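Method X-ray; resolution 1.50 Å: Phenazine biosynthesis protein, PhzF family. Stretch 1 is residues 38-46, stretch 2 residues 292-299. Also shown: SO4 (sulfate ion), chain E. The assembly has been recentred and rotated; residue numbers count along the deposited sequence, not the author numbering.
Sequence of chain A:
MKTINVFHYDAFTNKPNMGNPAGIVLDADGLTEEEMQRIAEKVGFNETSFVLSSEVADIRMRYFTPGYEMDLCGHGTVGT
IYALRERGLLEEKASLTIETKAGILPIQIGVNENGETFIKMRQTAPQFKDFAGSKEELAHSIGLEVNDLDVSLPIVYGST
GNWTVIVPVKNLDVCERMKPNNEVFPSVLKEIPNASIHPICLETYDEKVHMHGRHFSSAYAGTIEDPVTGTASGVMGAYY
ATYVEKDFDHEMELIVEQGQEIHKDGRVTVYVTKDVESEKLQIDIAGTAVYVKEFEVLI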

ATOM      1  N   ARG A  38       9.046   5.030  -1.758  1.00 12.14           N
ATOM      2  CA  ARG A  38      10.503   5.024  -1.664  1.00 12.64           C
ATOM      3  C   ARG A  38      11.158   4.709  -3.002  1.00 12.50           C
ATOM      4  O   ARG A  38      12.185   5.290  -3.352  1.00 12.58           O
ATOM      5  N   ILE A  39      10.579   3.768  -3.741  1.00 11.47           N
ATOM      6  CA  ILE A  39      11.106   3.457  -5.062  1.00 12.28           C
ATOM      7  C   ILE A  39      11.006   4.686  -5.960  1.00 12.00           C
ATOM      8  O   ILE A  39      11.959   5.036  -6.652  1.00 12.09           O
ATOM      9  N   ALA A  40       9.865   5.357  -5.938  1.00 11.32           N
ATOM     10  CA  ALA A  40       9.710   6.544  -6.770  1.00 11.78           C
ATOM     11  C   ALA A  40      10.725   7.626  -6.384  1.00 11.97           C
ATOM     12  O   ALA A  40      11.228   8.339  -7.249  1.00 11.74           O
ATOM     13  N   GLU A  41      11.033   7.743  -5.093  1.00 12.23           N
ATOM     14  CA  GLU A  41      11.998   8.737  -4.652  1.00 14.11           C
ATOM     15  C   GLU A  41      13.394   8.392  -5.174  1.00 13.40           C
ATOM     16  O   GLU A  41      14.114   9.263  -5.689  1.00 13.60           O
ATOM     17  N   LYS A  42      13.769   7.125  -5.065  1.00 13.16           N
ATOM     18  CA  LYS A  42      15.094   6.673  -5.501  1.00 13.11           C
ATOM     19  C   LYS A  42      15.253   6.717  -7.018  1.00 12.76           C
ATOM     20  O   LYS A  42      16.324   7.052  -7.525  1.00 13.98           O
ATOM     21  N   VAL A  43      14.193   6.348  -7.740  1.00 13.29           N
ATOM     22  CA  VAL A  43      14.169   6.507  -9.195  1.00 12.94           C
ATOM     23  C   VAL A  43      14.390   7.983  -9.556  1.00 13.11           C
ATOM     24  O   VAL A  43      15.206   8.308 -10.421  1.00 13.17           O
ATOM     25  N   GLY A  44      13.686   8.878  -8.871  1.00 12.59           N
ATOM     26  CA  GLY A  44      13.921  10.309  -9.039  1.00 13.95           C
ATOM     27  C   GLY A  44      13.399  10.908 -10.331  1.00 14.32           C
ATOM     28  O   GLY A  44      13.716  12.064 -10.649  1.00 16.17           O
ATOM     29  N   PHE A  45      12.618  10.141 -11.093  1.00 14.56           N
ATOM     30  CA  PHE A  45      11.931  10.703 -12.256  1.00 13.75           C
ATOM     31  C   PHE A  45      10.736  11.511 -11.792  1.00 13.29           C
ATOM     32  O   PHE A  45      10.287  11.371 -10.662  1.00 12.07           O
ATOM     33  N   ASN A  46      10.183  12.324 -12.681  1.00 11.86           N
ATOM     34  CA  ASN A  46       8.993  13.093 -12.354  1.00 11.23           C
ATOM     35  C   ASN A  46       7.854  12.218 -11.831  1.00 11.82           C
ATOM     36  O   ASN A  46       7.063  12.652 -10.985  1.00 12.19           O
ATOM     37  N   VAL A 292      13.550   3.242 -22.861  1.00  7.91           N
ATOM     38  CA  VAL A 292      14.807   3.956 -22.702  1.00  8.26           C
ATOM     39  C   VAL A 292      15.855   3.078 -21.997  1.00  8.82           C
ATOM     40  O   VAL A 292      16.938   2.809 -22.556  1.00  8.99           O
ATOM     41  N   LYS A 293      15.542   2.638 -20.779  1.00  9.08           N
ATOM     42  CA  LYS A 293      16.460   1.770 -20.044  1.00  9.35           C
ATOM     43  C   LYS A 293      15.768   1.001 -18.939  1.00  9.19           C
ATOM     44  O   LYS A 293      14.600   1.254 -18.624  1.00 10.12           O
ATOM     45  N   GLU A 294      16.511   0.054 -18.353  1.00  9.66           N
ATOM     46  CA  GLU A 294      16.050  -0.687 -17.194  1.00 10.20           C
ATOM     47  C   GLU A 294      17.173  -0.687 -16.179  1.00 10.40           C
ATOM     48  O   GLU A 294      18.345  -0.734 -16.553  1.00 10.73           O
ATOM     49  N   PHE A 295      16.828  -0.596 -14.906  1.00 10.30           N
ATOM     50  CA  PHE A 295      17.848  -0.538 -13.846  1.00 11.56           C
ATOM     51  C   PHE A 295      17.292  -1.050 -12.531  1.00 11.67           C
ATOM     52  O   PHE A 295      16.079  -1.233 -12.371  1.00 12.69           O
ATOM     53  N   GLU A 296      18.191  -1.287 -11.576  1.00 13.47           N
ATOM     54  CA  GLU A 296      17.801  -1.870 -10.300  1.00 14.71           C
ATOM     55  C   GLU A 296      17.770  -0.805  -9.234  1.00 14.20           C
ATOM     56  O   GLU A 296      18.640   0.067  -9.197  1.00 14.25           O
ATOM     57  N   VAL A 297      16.758  -0.885  -8.371  1.00 14.82           N
ATOM     58  CA  VAL A 297      16.666  -0.049  -7.184  1.00 16.50           C
ATOM     59  C   VAL A 297      16.615  -0.970  -5.972  1.00 16.88           C
ATOM     60  O   VAL A 297      15.914  -1.973  -5.992  1.00 16.77           O
ATOM     61  N   LEU A 298      17.359  -0.628  -4.918  1.00 17.85           N
ATOM     62  CA  LEU A 298      17.348  -1.440  -3.705  1.00 20.98           C
ATOM     63  C   LEU A 298      16.495  -0.785  -2.631  1.00 21.31           C
ATOM     64  O   LEU A 298      16.615   0.416  -2.383  1.00 20.79           O
ATOM     65  N   ILE A 299      15.626  -1.571  -2.001  1.00 22.19           N
ATOM     66  CA  ILE A 299      14.780  -1.057  -0.930  1.00 24.18           C
ATOM     67  C   ILE A 299      14.617  -2.041   0.220  1.00 25.62           C
ATOM     68  O   ILE A 299      15.122  -3.165   0.179  1.00 25.85           O
ATOM     69  OXT ILE A 299      13.936  -1.710   1.197  1.00 26.77           O
TER

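An apolar C-terminal residue brings both a greasy side chain and a charged carboxylate, and a helix laid across a C-terminal strand can satisfy the two together, as this PhzF-family protein illustrates. The helix and strand 292-298 run at 125° to each other, with axes 8.9 Å apart at closest approach.

Arg-38 points toward the C-terminal stretch and, with chi1 m, chi2 t and chi3 p, delivers its guanidinium to the terminus. NH2 of Arg-38 forms a salt bridge with OXT of Ile-299 at 3.1 Å, supported by a weak hydrogen bond from Arg-38 NH1 to the same OXT at 3.4 Å. A water lies 2.7 Å from Ile-299 OXT and weakly accepts from Arg-38 NH1 at 3.3 Å. CG2 of Ile-299 lies over one guanidinium face, while a sulfate, probably from the crystallisation liquor, sits at the edge, its O3 2.9 Å from Arg-38 NE.

Ile-39 (mt) leaves CA sideways, yet its CG1 meets CG2 of Ile-299 (pt) at 3.8 Å. Ala-40 faces away, and Glu-41 is out of reach.

One turn after Arg-38, Lys-42 (mttm) lays its aliphatic stem on the strand, CD lying 3.7 Å from Val-297 CG1. Its ammonium continues to the same sulfate, with NZ of Lys-42 3.1 Å from SO4 O1, and to a second water, 2.9 Å from Lys-42 NZ, which donates to Leu-298 O at 2.4 Å.

Val-43 (t) spans two inward-pointing strand residues: its CG2 is 4.0 Å from CG2 of Val-297 (t) and 4.1 Å from CE1 of Phe-295, while its CG1 is 4.1 Å from CZ of Phe-295, at that ring's edge.

Gly-44 leaves the helix with positive phi, which by itself favours glycine. Phe-45 (chi1 m) then points back in, its CZ 3.9 Å from CE2 of Phe-295 (chi1 p), the ring planes at 73°.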

ATOM      1  CB  ARG A  38      10.975   4.045  -0.586  1.00 14.76           C
ATOM      2  CG  ARG A  38      10.632   4.536   0.809  1.00 17.79           C
ATOM      3  CD  ARG A  38      10.897   3.468   1.868  1.00 18.99           C
ATOM      4  NE  ARG A  38      12.278   2.994   1.857  1.00 20.32           N
ATOM      5  CZ  ARG A  38      12.625   1.713   1.754  1.00 20.88           C
ATOM      6  NH1 ARG A  38      11.678   0.773   1.679  1.00 21.51           N
ATOM      7  NH2 ARG A  38      13.917   1.373   1.746  1.00 21.20           N
ATOM      8  CB  ILE A  39      10.354   2.277  -5.696  1.00 12.01           C
ATOM      9  CG1 ILE A  39      10.735   0.957  -5.019  1.00 12.26           C
ATOM     10  CG2 ILE A  39      10.645   2.194  -7.197  1.00 11.91           C
ATOM     11  CD1 ILE A  39       9.716  -0.170  -5.219  1.00 12.72           C
ATOM     12  CB  ALA A  40       8.283   7.084  -6.702  1.00 12.29           C
ATOM     13  CB  GLU A  41      11.999   8.832  -3.125  1.00 15.72           C
ATOM     14  CG  GLU A  41      12.867   9.968  -2.613  1.00 18.57           C
ATOM     15  CD  GLU A  41      14.354   9.638  -2.590  1.00 20.46           C
ATOM     16  OE1 GLU A  41      14.709   8.473  -2.333  1.00 21.49           O
ATOM     17  OE2 GLU A  41      15.171  10.563  -2.826  1.00 22.35           O
ATOM     18  CB  LYS A  42      15.335   5.259  -5.010  1.00 14.84           C
ATOM     19  CG  LYS A  42      15.348   5.197  -3.516  1.00 16.64           C
ATOM     20  CD  LYS A  42      15.619   3.811  -3.025  1.00 18.24           C
ATOM     21  CE  LYS A  42      15.681   3.809  -1.506  1.00 20.13           C
ATOM     22  NZ  LYS A  42      16.891   4.507  -1.031  1.00 22.24           N
ATOM     23  CB  VAL A  43      12.835   5.958  -9.804  1.00 12.33           C
ATOM     24  CG1 VAL A  43      12.693   6.353 -11.279  1.00 14.59           C
ATOM     25  CG2 VAL A  43      12.743   4.439  -9.652  1.00 13.39           C
ATOM     26  CB  PHE A  45      11.408   9.632 -13.213  1.00 14.63           C
ATOM     27  CG  PHE A  45      12.462   8.746 -13.805  1.00 14.14           C
ATOM     28  CD1 PHE A  45      13.821   9.028 -13.702  1.00 16.23           C
ATOM     29  CD2 PHE A  45      12.066   7.607 -14.494  1.00 15.54           C
ATOM     30  CE1 PHE A  45      14.777   8.164 -14.275  1.00 16.02           C
ATOM     31  CE2 PHE A  45      13.000   6.752 -15.063  1.00 15.78           C
ATOM     32  CZ  PHE A  45      14.355   7.031 -14.956  1.00 15.68           C
ATOM     33  CB  ASN A  46       8.543  13.928 -13.558  1.00 12.57           C
ATOM     34  CG  ASN A  46       8.150  13.075 -14.722  1.00 13.23           C
ATOM     35  OD1 ASN A  46       8.980  12.733 -15.577  1.00 16.21           O
ATOM     36  ND2 ASN A  46       6.892  12.703 -14.764  1.00 12.17           N
ATOM     37  CB  VAL A 292      14.640   5.310 -21.988  1.00  8.57           C
ATOM     38  CG1 VAL A 292      15.988   5.990 -21.869  1.00  9.51           C
ATOM     39  CG2 VAL A 292      13.655   6.186 -22.773  1.00  9.23           C
ATOM     40  CB  LYS A 293      17.615   2.585 -19.428  1.00  9.62           C
ATOM     41  CG  LYS A 293      17.209   3.654 -18.411  1.00  9.97           C
ATOM     42  CD  LYS A 293      18.441   4.372 -17.904  1.00 10.13           C
ATOM     43  CE  LYS A 293      18.085   5.458 -16.909  1.00  9.68           C
ATOM     44  NZ  LYS A 293      17.628   6.693 -17.631  1.00 10.81           N
ATOM     45  CB  GLU A 294      15.723  -2.131 -17.589  1.00 11.47           C
ATOM     46  CG  GLU A 294      15.231  -2.960 -16.425  1.00 14.16           C
ATOM     47  CD  GLU A 294      15.245  -4.447 -16.690  1.00 15.40           C
ATOM     48  OE1 GLU A 294      15.524  -4.877 -17.839  1.00 16.11           O
ATOM     49  OE2 GLU A 294      14.951  -5.199 -15.732  1.00 17.75           O
ATOM     50  CB  PHE A 295      18.375   0.879 -13.680  1.00 11.69           C
ATOM     51  CG  PHE A 295      17.291   1.891 -13.474  1.00 11.55           C
ATOM     52  CD1 PHE A 295      16.841   2.179 -12.194  1.00 11.26           C
ATOM     53  CD2 PHE A 295      16.699   2.530 -14.554  1.00 11.55           C
ATOM     54  CE1 PHE A 295      15.841   3.106 -11.975  1.00 10.63           C
ATOM     55  CE2 PHE A 295      15.688   3.462 -14.345  1.00 11.94           C
ATOM     56  CZ  PHE A 295      15.257   3.746 -13.055  1.00 11.33           C
ATOM     57  CB  GLU A 296      18.830  -2.906  -9.859  1.00 16.87           C
ATOM     58  CG  GLU A 296      18.956  -4.121 -10.753  1.00 19.76           C
ATOM     59  CD  GLU A 296      19.998  -5.087 -10.223  1.00 21.75           C
ATOM     60  OE1 GLU A 296      20.742  -4.703  -9.297  1.00 23.72           O
ATOM     61  OE2 GLU A 296      20.067  -6.222 -10.725  1.00 23.89           O
ATOM     62  CB  VAL A 297      15.395   0.827  -7.235  1.00 16.93           C
ATOM     63  CG1 VAL A 297      15.264   1.669  -5.984  1.00 18.22           C
ATOM     64  CG2 VAL A 297      15.422   1.724  -8.483  1.00 17.98           C
ATOM     65  CB  LEU A 298      18.774  -1.636  -3.195  1.00 22.17           C
ATOM     66  CG  LEU A 298      19.737  -2.173  -4.257  1.00 24.11           C
ATOM     67  CD1 LEU A 298      21.198  -1.970  -3.838  1.00 24.92           C
ATOM     68  CD2 LEU A 298      19.455  -3.636  -4.572  1.00 24.26           C
ATOM     69  CB  ILE A 299      13.378  -0.702  -1.433  1.00 24.19           C
ATOM     70  CG1 ILE A 299      12.715  -1.947  -2.034  1.00 24.25           C
ATOM     71  CG2 ILE A 299      13.447   0.476  -2.414  1.00 23.86           C
ATOM     72  CD1 ILE A 299      11.225  -1.893  -2.069  1.00 24.22           C
TER
HETATM   73  S   SO4 E 302      15.329   5.258   2.311  0.50 18.61           S
HETATM   74  O1  SO4 E 302      15.735   3.969   1.743  0.50 19.05           O
HETATM   75  O2  SO4 E 302      15.300   6.279   1.265  0.50 19.92           O
HETATM   76  O3  SO4 E 302      14.007   5.104   2.908  0.50 19.45           O
HETATM   77  O4  SO4 E 302      16.318   5.637   3.312  0.50 20.27           O
HETATM   78  O   HOH W   1      11.430  -2.504   1.996  1.00 24.48           O
HETATM   79  O   HOH W   2      18.145   1.952  -1.250  0.50 30.84           O